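PDB 1LQT: FprA from Mycobacterium tuberculosis, which uses FAD to move electrons between NADPH and ferredoxin, and may in this way supply electrons to cytochrome P450 systems. Local coordinates for residues A[176-179]-A[180-184]. Numbering follows the deposited sequence.
Sequences TDIA and DHALE
The methyl of Ala179 is a small knob lying over one face of the His181 imidazole, a CH-pi contact in which CB stands 3.7 Å from the ring centroid, displaced toward the NE2 and CD2 side of the rim. With CG between the backbone N and the carbonyl carbon (chi1 55°), the ring turns back over Ala179, whose short side chain suits the shallow space beneath it. At this N-cap the backbone does the bonding: Ala179 O takes a nearly straight bond from Leu183 N (3.0 Å) and a weak one from Ala182 N.

Ile178, just before the N-cap, presents two bumps to the first turn, as its beta-branching allows: CG1 fits against the small Ala182 methyl at 4.1 Å, while CG2 rests on Leu183 CB. Upstream, the Thr176 hydroxyl accepts from Ile178 N in an ST turn.

Asp180, in the first turn, puts a carboxylate where the helix N-terminus would favour it and pairs with Arg439. Leu173 of helix 170-173 packs on Ile178 and Leu183; Trp131 of helix 125-132 stacks on His181 and takes its NE2 hydrogen bond. This helix entry lies between parallel strands 149-153 and 193-197 of the Rossmann-type NADP-binding region, away from the annotated sites.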
ATOM      1  N   THR A 176       4.237  18.587   5.827  1.00 10.69           N
ATOM      2  CA  THR A 176       3.727  17.229   5.964  1.00 10.05           C
ATOM      3  C   THR A 176       4.829  16.337   6.526  1.00 10.05           C
ATOM      4  O   THR A 176       5.983  16.754   6.656  1.00 10.29           O
ATOM      5  CB  THR A 176       3.265  16.621   4.609  1.00 10.23           C
ATOM      6  OG1 THR A 176       4.415  16.300   3.802  1.00  9.86           O
ATOM      7  CG2 THR A 176       2.325  17.542   3.850  1.00 10.54           C
ATOM      8  N   ASP A 177       4.489  15.081   6.767  1.00  9.35           N
ATOM      9  CA  ASP A 177       5.453  14.093   7.219  1.00  9.09           C
ATOM     10  C   ASP A 177       6.168  13.388   6.091  1.00  8.86           C
ATOM     11  O   ASP A 177       6.772  12.341   6.303  1.00  9.22           O
ATOM     12  CB  ASP A 177       4.799  13.095   8.187  1.00  9.62           C
ATOM     13  CG  ASP A 177       3.830  12.170   7.553  1.00  9.32           C
ATOM     14  OD1 ASP A 177       3.641  12.195   6.315  1.00  9.35           O
ATOM     15  OD2 ASP A 177       3.245  11.334   8.306  1.00 10.38           O
ATOM     16  N   ILE A 178       6.190  13.983   4.909  1.00  9.05           N
ATOM     17  CA  ILE A 178       6.978  13.464   3.797  1.00  8.98           C
ATOM     18  C   ILE A 178       8.429  13.285   4.227  1.00  9.08           C
ATOM     19  O   ILE A 178       8.965  14.052   5.040  1.00  9.37           O
ATOM     20  CB  ILE A 178       6.867  14.427   2.580  1.00  9.22           C
ATOM     21  CG1 ILE A 178       7.375  13.769   1.299  1.00  9.44           C
ATOM     22  CG2 ILE A 178       7.566  15.760   2.878  1.00  9.99           C
ATOM     23  CD1 ILE A 178       7.032  14.571   0.054  1.00 11.15           C
ATOM     24  N   ALA A 179       9.100  12.303   3.642  1.00  9.27           N
ATOM     25  CA  ALA A 179      10.504  12.091   3.907  1.00  9.60           C
ATOM     26  C   ALA A 179      11.318  13.341   3.572  1.00 10.32           C
ATOM     27  O   ALA A 179      11.164  13.936   2.497  1.00 10.69           O
ATOM     28  CB  ALA A 179      11.012  10.959   3.058  1.00 10.37           C
ATOM     29  N   ASP A 180      12.272  13.672   4.431  1.00 10.74           N
ATOM     30  CA  ASP A 180      13.135  14.808   4.167  1.00 11.13           C
ATOM     31  C   ASP A 180      13.906  14.633   2.862  1.00 11.44           C
ATOM     32  O   ASP A 180      14.098  15.618   2.134  1.00 12.05           O
ATOM     33  CB  ASP A 180      14.110  15.039   5.307  1.00 11.59           C
ATOM     34  CG  ASP A 180      13.538  15.834   6.440  1.00 12.39           C
ATOM     35  OD1 ASP A 180      12.465  16.446   6.298  1.00 15.51           O
ATOM     36  OD2 ASP A 180      14.220  15.950   7.488  1.00 14.39           O
ATOM     37  N   HIS A 181      14.337  13.421   2.515  1.00 11.76           N
ATOM     38  CA  HIS A 181      15.088  13.254   1.293  1.00 12.67           C
ATOM     39  C   HIS A 181      14.242  13.542   0.051  1.00 12.82           C
ATOM     40  O   HIS A 181      14.738  14.011  -0.975  1.00 14.28           O
ATOM     41  CB  HIS A 181      15.761  11.859   1.276  1.00 13.48           C
ATOM     42  CG  HIS A 181      14.844  10.669   1.472  1.00 14.21           C
ATOM     43  ND1 HIS A 181      15.082   9.669   2.407  1.00 16.31           N
ATOM     44  CD2 HIS A 181      13.753  10.266   0.775  1.00 14.62           C
ATOM     45  CE1 HIS A 181      14.159   8.720   2.291  1.00 17.08           C
ATOM     46  NE2 HIS A 181      13.343   9.059   1.310  1.00 16.02           N
ATOM     47  N   ALA A 182      12.947  13.250   0.140  1.00 12.50           N
ATOM     48  CA  ALA A 182      12.040  13.524  -0.962  1.00 11.98           C
ATOM     49  C   ALA A 182      11.772  15.023  -1.043  1.00 12.78           C
ATOM     50  O   ALA A 182      11.771  15.584  -2.128  1.00 13.10           O
ATOM     51  CB  ALA A 182      10.757  12.752  -0.802  1.00 12.50           C
ATOM     52  N   LEU A 183      11.531  15.646   0.098  1.00 13.01           N
ATOM     53  CA  LEU A 183      11.293  17.075   0.113  1.00 14.03           C
ATOM     54  C   LEU A 183      12.494  17.765  -0.542  1.00 13.84           C
ATOM     55  O   LEU A 183      12.331  18.685  -1.358  1.00 15.35           O
ATOM     56  CB  LEU A 183      11.009  17.531   1.561  1.00 14.52           C
ATOM     57  CG  LEU A 183      10.695  18.992   1.798  1.00 16.59           C
ATOM     58  CD1 LEU A 183       9.441  19.389   1.064  1.00 18.27           C
ATOM     59  CD2 LEU A 183      10.530  19.149   3.290  1.00 17.49           C
ATOM     60  N   GLU A 184      13.718  17.342  -0.231  1.00 14.46           N
ATOM     61  CA  GLU A 184      14.905  17.964  -0.798  1.00 15.55           C
ATOM     62  C   GLU A 184      14.913  17.852  -2.323  1.00 15.01           C
ATOM     63  O   GLU A 184      15.234  18.835  -3.022  1.00 16.94           O
ATOM     64  CB  GLU A 184      16.137  17.309  -0.223  1.00 16.11           C
ATOM     65  CG  GLU A 184      16.367  17.647   1.238  1.00 22.31           C
ATOM     66  CD  GLU A 184      17.513  16.864   1.867  1.00 29.49           C
ATOM     67  OE1 GLU A 184      17.834  15.753   1.398  1.00 32.11           O
ATOM     68  OE2 GLU A 184      18.121  17.374   2.845  1.00 36.10           O
TER